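Local coordinates for protein YPM (Yersinia pseudotuberculosis, PDB 1PM4) that acts as a superantigen, a bacterial mitogenic toxin that probably drives T cells to proliferate by engaging their receptors together with MHC class II molecules, at residues V19-N24 with Y98-T103; A36-T41 with W86-N91; A45-I50 with E94-S99. All blocks are in the same frame, centred on the assembly; numbering follows the deposited sequence.

Contact 1: residues V19-N24 with Y98-T103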
# COMPACT_ATOMS: atom_id res chain seq x y z
N VAL A 19 -7.15 -8.89 17.66
CA VAL A 19 -6.71 -10.28 17.62
C VAL A 19 -5.82 -10.43 16.41
O VAL A 19 -6.19 -9.95 15.32
CB VAL A 19 -7.94 -11.22 17.50
CG1 VAL A 19 -7.47 -12.63 17.18
CG2 VAL A 19 -8.77 -11.25 18.79
N CYS A 20 -4.62 -11.03 16.58
CA CYS A 20 -3.70 -11.22 15.49
C CYS A 20 -3.49 -12.71 15.21
O CYS A 20 -3.32 -13.52 16.16
CB CYS A 20 -2.35 -10.55 15.77
SG CYS A 20 -2.36 -8.79 15.55
N ILE A 21 -3.50 -13.04 13.93
CA ILE A 21 -3.40 -14.40 13.45
C ILE A 21 -2.20 -14.44 12.50
O ILE A 21 -2.09 -13.66 11.56
CB ILE A 21 -4.73 -14.86 12.77
CG1 ILE A 21 -5.84 -14.86 13.83
CG2 ILE A 21 -4.56 -16.28 12.13
CD1 ILE A 21 -7.15 -15.24 13.31
N ILE A 22 -1.26 -15.33 12.82
CA ILE A 22 -0.04 -15.42 12.02
C ILE A 22 -0.16 -16.53 10.92
O ILE A 22 -0.79 -17.54 11.11
CB ILE A 22 1.17 -15.68 12.93
CG1 ILE A 22 2.48 -15.55 12.17
CG2 ILE A 22 1.13 -16.99 13.53
CD1 ILE A 22 3.63 -15.23 13.17
N GLY A 23 0.51 -16.27 9.83
CA GLY A 23 0.60 -17.21 8.71
C GLY A 23 2.04 -17.42 8.34
O GLY A 23 2.87 -16.51 8.47
N ASN A 24 2.31 -18.61 7.81
CA ASN A 24 3.64 -18.99 7.37
C ASN A 24 4.71 -18.71 8.44
O ASN A 24 5.71 -18.05 8.18
CB ASN A 24 4.01 -18.29 6.07
CG ASN A 24 5.30 -18.82 5.51
OD1 ASN A 24 5.58 -19.99 5.68
ND2 ASN A 24 6.09 -17.98 4.86
N TYR A 98 -16.32 -13.30 15.09
CA TYR A 98 -15.63 -13.09 13.81
C TYR A 98 -15.34 -14.42 13.10
O TYR A 98 -15.31 -15.48 13.74
CB TYR A 98 -14.32 -12.32 14.01
CG TYR A 98 -13.20 -13.15 14.66
CD1 TYR A 98 -12.31 -13.88 13.91
CD2 TYR A 98 -13.01 -13.11 16.04
CE1 TYR A 98 -11.37 -14.66 14.51
CE2 TYR A 98 -12.01 -13.81 16.63
CZ TYR A 98 -11.14 -14.58 15.85
OH TYR A 98 -10.13 -15.36 16.46
N SER A 99 -15.16 -14.34 11.81
CA SER A 99 -14.58 -15.43 11.05
C SER A 99 -13.64 -14.81 10.03
O SER A 99 -13.94 -13.79 9.40
CB SER A 99 -15.63 -16.37 10.40
OG SER A 99 -16.41 -15.73 9.40
N LEU A 100 -12.46 -15.39 9.89
CA LEU A 100 -11.47 -14.89 8.93
C LEU A 100 -11.19 -16.07 7.98
O LEU A 100 -10.64 -17.08 8.41
CB LEU A 100 -10.21 -14.55 9.68
CG LEU A 100 -9.13 -13.94 8.78
CD1 LEU A 100 -9.50 -12.58 8.28
CD2 LEU A 100 -7.76 -13.91 9.44
N ASP A 101 -11.51 -15.91 6.73
CA ASP A 101 -11.07 -16.81 5.70
C ASP A 101 -9.73 -16.32 5.21
O ASP A 101 -9.60 -15.13 4.86
CB ASP A 101 -12.01 -16.81 4.54
CG ASP A 101 -13.40 -17.22 4.87
OD1 ASP A 101 -13.69 -17.85 5.90
OD2 ASP A 101 -14.31 -16.84 4.11
N ALA A 102 -8.71 -17.15 5.26
CA ALA A 102 -7.34 -16.74 4.81
C ALA A 102 -6.52 -17.84 4.19
O ALA A 102 -6.58 -18.99 4.62
CB ALA A 102 -6.58 -16.25 6.00
N THR A 103 -5.70 -17.45 3.24
CA THR A 103 -4.68 -18.32 2.69
C THR A 103 -3.82 -18.87 3.80
O THR A 103 -3.40 -18.13 4.64
CB THR A 103 -3.75 -17.52 1.78
OG1 THR A 103 -4.50 -16.97 0.73
CG2 THR A 103 -2.78 -18.49 1.07

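Contact 2: residues A36-T41 with W86-N91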
# COMPACT_ATOMS: atom_id res chain seq x y z
N ALA A 36 -7.41 -12.80 2.16
CA ALA A 36 -8.18 -12.98 3.38
C ALA A 36 -9.40 -12.11 3.31
O ALA A 36 -9.42 -11.13 2.60
CB ALA A 36 -7.38 -12.66 4.65
N VAL A 37 -10.44 -12.54 3.99
CA VAL A 37 -11.67 -11.69 4.16
C VAL A 37 -12.19 -11.95 5.54
O VAL A 37 -12.22 -13.09 6.00
CB VAL A 37 -12.75 -11.94 3.09
CG1 VAL A 37 -13.23 -13.38 3.13
CG2 VAL A 37 -13.84 -10.90 3.20
N LEU A 38 -12.54 -10.86 6.23
CA LEU A 38 -13.12 -10.86 7.55
C LEU A 38 -14.61 -10.81 7.51
O LEU A 38 -15.15 -10.03 6.74
CB LEU A 38 -12.63 -9.64 8.29
CG LEU A 38 -13.01 -9.56 9.77
CD1 LEU A 38 -12.51 -10.74 10.62
CD2 LEU A 38 -12.40 -8.22 10.31
N HIS A 39 -15.27 -11.62 8.33
CA HIS A 39 -16.75 -11.63 8.34
C HIS A 39 -17.18 -11.69 9.81
O HIS A 39 -16.40 -12.00 10.71
CB HIS A 39 -17.33 -12.83 7.60
CG HIS A 39 -17.07 -12.88 6.12
ND1 HIS A 39 -17.45 -11.87 5.26
CD2 HIS A 39 -16.63 -13.88 5.33
CE1 HIS A 39 -17.16 -12.21 4.02
NE2 HIS A 39 -16.66 -13.43 4.03
N SER A 40 -18.47 -11.45 10.03
CA SER A 40 -19.08 -11.61 11.35
C SER A 40 -20.56 -11.97 11.22
O SER A 40 -21.27 -11.42 10.33
CB SER A 40 -18.94 -10.35 12.16
OG SER A 40 -19.53 -10.47 13.44
N THR A 41 -21.00 -12.90 12.08
CA THR A 41 -22.45 -13.15 12.20
C THR A 41 -23.20 -11.99 12.82
O THR A 41 -24.42 -12.03 12.79
CB THR A 41 -22.75 -14.42 13.00
OG1 THR A 41 -22.25 -14.32 14.34
CG2 THR A 41 -22.13 -15.63 12.35
N TRP A 86 -2.37 -11.22 10.03
CA TRP A 86 -3.67 -10.62 9.89
C TRP A 86 -4.08 -10.03 11.26
O TRP A 86 -4.23 -10.77 12.22
CB TRP A 86 -4.69 -11.69 9.53
CG TRP A 86 -4.32 -12.43 8.29
CD1 TRP A 86 -4.03 -13.77 8.24
CD2 TRP A 86 -4.38 -11.98 6.93
NE1 TRP A 86 -3.74 -14.13 6.96
CE2 TRP A 86 -3.97 -13.09 6.11
CE3 TRP A 86 -4.62 -10.77 6.32
CZ2 TRP A 86 -3.86 -13.01 4.77
CZ3 TRP A 86 -4.46 -10.68 4.91
CH2 TRP A 86 -4.11 -11.82 4.15
N LYS A 87 -4.21 -8.71 11.34
CA LYS A 87 -4.71 -8.09 12.55
C LYS A 87 -6.17 -7.68 12.38
O LYS A 87 -6.50 -6.96 11.44
CB LYS A 87 -3.88 -6.84 12.83
CG LYS A 87 -4.33 -6.05 13.98
CD LYS A 87 -3.30 -5.00 14.43
CE LYS A 87 -3.76 -4.25 15.58
NZ LYS A 87 -2.89 -3.01 15.95
N ILE A 88 -6.99 -8.16 13.27
CA ILE A 88 -8.42 -7.89 13.33
C ILE A 88 -8.62 -6.90 14.45
O ILE A 88 -8.34 -7.22 15.63
CB ILE A 88 -9.25 -9.18 13.66
CG1 ILE A 88 -9.02 -10.25 12.55
CG2 ILE A 88 -10.72 -8.87 13.74
CD1 ILE A 88 -9.39 -11.68 12.94
N LYS A 89 -9.17 -5.74 14.11
CA LYS A 89 -9.48 -4.73 15.07
C LYS A 89 -11.00 -4.60 15.17
O LYS A 89 -11.64 -4.39 14.16
CB LYS A 89 -8.84 -3.39 14.74
CG LYS A 89 -9.21 -2.25 15.72
CD LYS A 89 -8.98 -2.47 17.27
CE LYS A 89 -9.46 -1.31 18.17
NZ LYS A 89 -8.83 -1.16 19.58
N ASN A 90 -11.54 -4.73 16.39
CA ASN A 90 -12.94 -4.45 16.61
C ASN A 90 -13.14 -2.97 16.90
O ASN A 90 -12.67 -2.47 17.92
CB ASN A 90 -13.50 -5.34 17.72
CG ASN A 90 -14.98 -5.17 17.87
OD1 ASN A 90 -15.60 -4.46 17.06
ND2 ASN A 90 -15.56 -5.83 18.84
N ASN A 91 -13.70 -2.24 15.94
CA ASN A 91 -13.90 -0.78 16.10
C ASN A 91 -15.10 -0.47 16.99
O ASN A 91 -15.26 0.67 17.50
CB ASN A 91 -14.12 -0.21 14.72
CG ASN A 91 -12.97 -0.42 13.80
OD1 ASN A 91 -11.80 -0.22 14.19
ND2 ASN A 91 -13.27 -0.82 12.57

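Contact 3: residues A45-I50 with E94-S99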
# COMPACT_ATOMS: atom_id res chain seq x y z
N ALA A 45 -21.52 -5.56 12.73
CA ALA A 45 -20.12 -5.53 13.09
C ALA A 45 -19.38 -4.42 12.39
O ALA A 45 -19.66 -4.11 11.19
CB ALA A 45 -19.53 -6.87 12.74
N ASP A 46 -18.45 -3.79 13.11
CA ASP A 46 -17.60 -2.74 12.59
C ASP A 46 -16.15 -3.10 12.92
O ASP A 46 -15.74 -3.00 14.11
CB ASP A 46 -17.95 -1.45 13.25
CG ASP A 46 -17.17 -0.29 12.72
OD1 ASP A 46 -16.22 -0.44 11.92
OD2 ASP A 46 -17.50 0.86 13.12
N MET A 47 -15.42 -3.70 11.94
CA MET A 47 -14.06 -4.23 12.15
C MET A 47 -13.16 -3.90 10.96
O MET A 47 -13.61 -3.64 9.82
CB MET A 47 -14.09 -5.77 12.30
CG MET A 47 -14.98 -6.18 13.43
SD MET A 47 -14.89 -8.05 13.50
CE MET A 47 -16.22 -8.33 14.59
N THR A 48 -11.87 -3.84 11.26
CA THR A 48 -10.86 -3.62 10.27
C THR A 48 -9.89 -4.75 10.24
O THR A 48 -9.52 -5.26 11.27
CB THR A 48 -10.15 -2.24 10.58
OG1 THR A 48 -11.12 -1.17 10.51
CG2 THR A 48 -9.08 -1.92 9.53
N LEU A 49 -9.53 -5.15 9.04
CA LEU A 49 -8.51 -6.16 8.82
C LEU A 49 -7.25 -5.51 8.24
O LEU A 49 -7.31 -4.85 7.19
CB LEU A 49 -9.03 -7.15 7.81
CG LEU A 49 -8.09 -8.28 7.44
CD1 LEU A 49 -7.76 -9.22 8.60
CD2 LEU A 49 -8.63 -9.16 6.27
N ILE A 50 -6.14 -5.76 8.89
CA ILE A 50 -4.87 -5.19 8.48
C ILE A 50 -3.90 -6.33 8.22
O ILE A 50 -3.75 -7.23 9.04
CB ILE A 50 -4.30 -4.27 9.55
CG1 ILE A 50 -5.31 -3.21 9.93
CG2 ILE A 50 -3.02 -3.62 9.05
CD1 ILE A 50 -4.94 -2.47 11.23
N GLU A 94 -19.16 -3.39 20.90
CA GLU A 94 -19.92 -4.63 20.94
C GLU A 94 -19.07 -5.85 20.71
O GLU A 94 -18.43 -6.02 19.66
CB GLU A 94 -21.06 -4.59 19.92
CG GLU A 94 -22.00 -5.78 19.96
CD GLU A 94 -23.30 -5.57 19.15
OE1 GLU A 94 -24.25 -6.26 19.44
OE2 GLU A 94 -23.33 -4.80 18.18
N THR A 95 -19.08 -6.75 21.70
CA THR A 95 -18.41 -8.02 21.57
C THR A 95 -19.10 -8.80 20.49
O THR A 95 -20.35 -8.86 20.47
CB THR A 95 -18.48 -8.77 22.90
OG1 THR A 95 -17.67 -8.04 23.86
CG2 THR A 95 -17.88 -10.16 22.76
N SER A 96 -18.30 -9.28 19.55
CA SER A 96 -18.80 -9.83 18.30
C SER A 96 -18.14 -11.13 17.87
O SER A 96 -16.95 -11.31 18.08
CB SER A 96 -18.53 -8.83 17.18
OG SER A 96 -19.05 -7.52 17.44
N ASN A 97 -18.90 -12.01 17.21
CA ASN A 97 -18.30 -13.12 16.47
C ASN A 97 -17.37 -12.56 15.40
O ASN A 97 -17.63 -11.48 14.84
CB ASN A 97 -19.42 -13.91 15.77
CG ASN A 97 -18.93 -14.79 14.62
OD1 ASN A 97 -18.88 -14.38 13.41
ND2 ASN A 97 -18.54 -16.05 14.99
N TYR A 98 -16.32 -13.30 15.09
CA TYR A 98 -15.63 -13.09 13.81
C TYR A 98 -15.34 -14.42 13.10
O TYR A 98 -15.31 -15.48 13.74
CB TYR A 98 -14.32 -12.32 14.01
CG TYR A 98 -13.20 -13.15 14.66
CD1 TYR A 98 -12.31 -13.88 13.91
CD2 TYR A 98 -13.01 -13.11 16.04
CE1 TYR A 98 -11.37 -14.66 14.51
CE2 TYR A 98 -12.01 -13.81 16.63
CZ TYR A 98 -11.14 -14.58 15.85
OH TYR A 98 -10.13 -15.36 16.46
N SER A 99 -15.16 -14.34 11.81
CA SER A 99 -14.58 -15.43 11.05
C SER A 99 -13.64 -14.81 10.03
O SER A 99 -13.94 -13.79 9.40
CB SER A 99 -15.63 -16.37 10.40
OG SER A 99 -16.41 -15.73 9.40
O HOH W 1 -17.88 -5.33 15.54

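Contact 1: residues V19-N24 with Y98-T103
The phenolic oxygen of Tyr-98 meets only hydrocarbon from residues 19-24. Val-19 CG1 lies 3.9 Å from Tyr-98 OH, while Ile-21 CD1 stands 4.3 Å from the same OH. The two methyls meet the ring obliquely, and the valine and tyrosine side chains cross at about a right angle. Tyr-98 CG sits between its own backbone N and carbonyl carbon (chi1 73°), which sends the ring across the gap to the other strand. Two residues further along each strand, Ile-21 and Leu-100 reach toward each other tip to tip, with Ile-21 CD1 and Leu-100 CD2 4.1 Å apart.

Segments 19-23 and 98-103 run in nearly the same direction, at 21° to each other, their axes approaching to 9.2 Å. They belong to opposite sheets of the jelly-roll sandwich, so side chains alone bridge them. Strand 18-23 pairs with strand 84-90, and its Cys-20 points to the other side, where a disulfide ties it to Cys-117. Tyr-9 and Ile-13 of strand 6-13 also pack against Ile-21 and Val-19. With no hydrogen bond across the interface, cohesion between the two strands rests on dispersion and on exclusion of water, and the tyrosine hydroxyl meets hydrocarbon on this side.

Contact 2: residues A36-T41 with W86-N91
In the interior of the jelly-roll sandwich, strand 32-39 of one four-stranded sheet faces strand 84-90 of the other, and the Ala-36 methyl sits over one face of Trp-86. The methyl CB of Ala-36 stands 3.4 Å from the centroid of the six-membered ring of Trp-86, 9° off its normal, which makes a CH-pi contact. The ring atom nearest Ala-36 CB is Trp-86 CH2, at 3.4 Å, but the methyl reaches every atom of the benzene part of the indole. Trp-86 CG points away from its own carbonyl carbon (chi1 -57°), and chi2 of 116° turns the plane so that a face, not an edge, meets the alanine.

Such face-to-face packing of two antiparallel sheets buries the alternate residues of each strand, and here the next inward pair is Leu-38 with Ile-88. Their side chains cross obliquely: Leu-38 CD2 lies 3.9 Å from Ile-88 CG2, and Leu-38 CD1 is 4.0 Å from Ile-88 CD1. Leu-38 CD1 touches both branches of Ile-88, while CD2 meets only CG2. Leu-49 touches both Ala-36 and Trp-86, and Met-47 packs on Leu-38. On the outward side of strand 84-90, Lys-87 forms a salt bridge with Glu-75 of the second subunit.

Contact 3: residues A45-I50 with E94-S99
Met-47 meets residues 94-99 with the far end of its side chain. Its methyl CE rests 3.5 Å from Ser-96 CB and, at the same 3.5 Å, against Asn-97 O, while Met-47 SD lies 4.3 Å from Tyr-98 CB. CG of Met-47 points away from the carbonyl carbon (chi1 -58°) and the chain is extended beyond it, which carries the methyl across to the facing strand.

These residues stand near one end of the jelly-roll sandwich, where strand 47-54 of one sheet begins opposite the start of strand 96-103 of the other. Segments 47-50 and 96-99 run at 31°, their axes 10.7 Å apart at closest approach, and beside the methionine a water links the residue just before strand 47-54 to Ser-96. That water accepts from Asp-46 N at 2.9 Å and donates to Ser-96 OG at 3.1 Å.

Further out, the serine hydroxyl is bonded to the loop just before its strand. Ser-96 OG donates to Glu-94 O at 2.8 Å, coming from above the carbonyl plane and 49° out of it, and Asn-42 ND2 bonds to the same hydroxyl, giving three partners that fix its rotation. Glu-94 O is gripped a second time by Asn-90 ND2. Asn-97 is tied to the turn after strand 32-39: its backbone O bonds Ser-40 OG and its OD1 the backbone N of Thr-41.

How the contacts relate
All three contacts bridge the two antiparallel sheets of the jelly roll. Contacts 2 and 3 are close neighbours, their centres about 5 Å apart, whereas the centre of contact 1 lies about 9 Å from that of contact 2 and about 12 Å from that of contact 3. Contacts 1 and 3 share strand 96-103, which is hydrogen-bonded to strand 32-39 of contact 2; in the other sheet, strand 84-90 lies between 18-23 and 47-54. Along the chain, contact 1 spans both segments of contact 2, while those of contacts 2 and 3 alternate. Distant parts of the sequence therefore pack together between the two sheets, mostly apolar in contacts 1 and 2, with a water-bridged serine at contact 3.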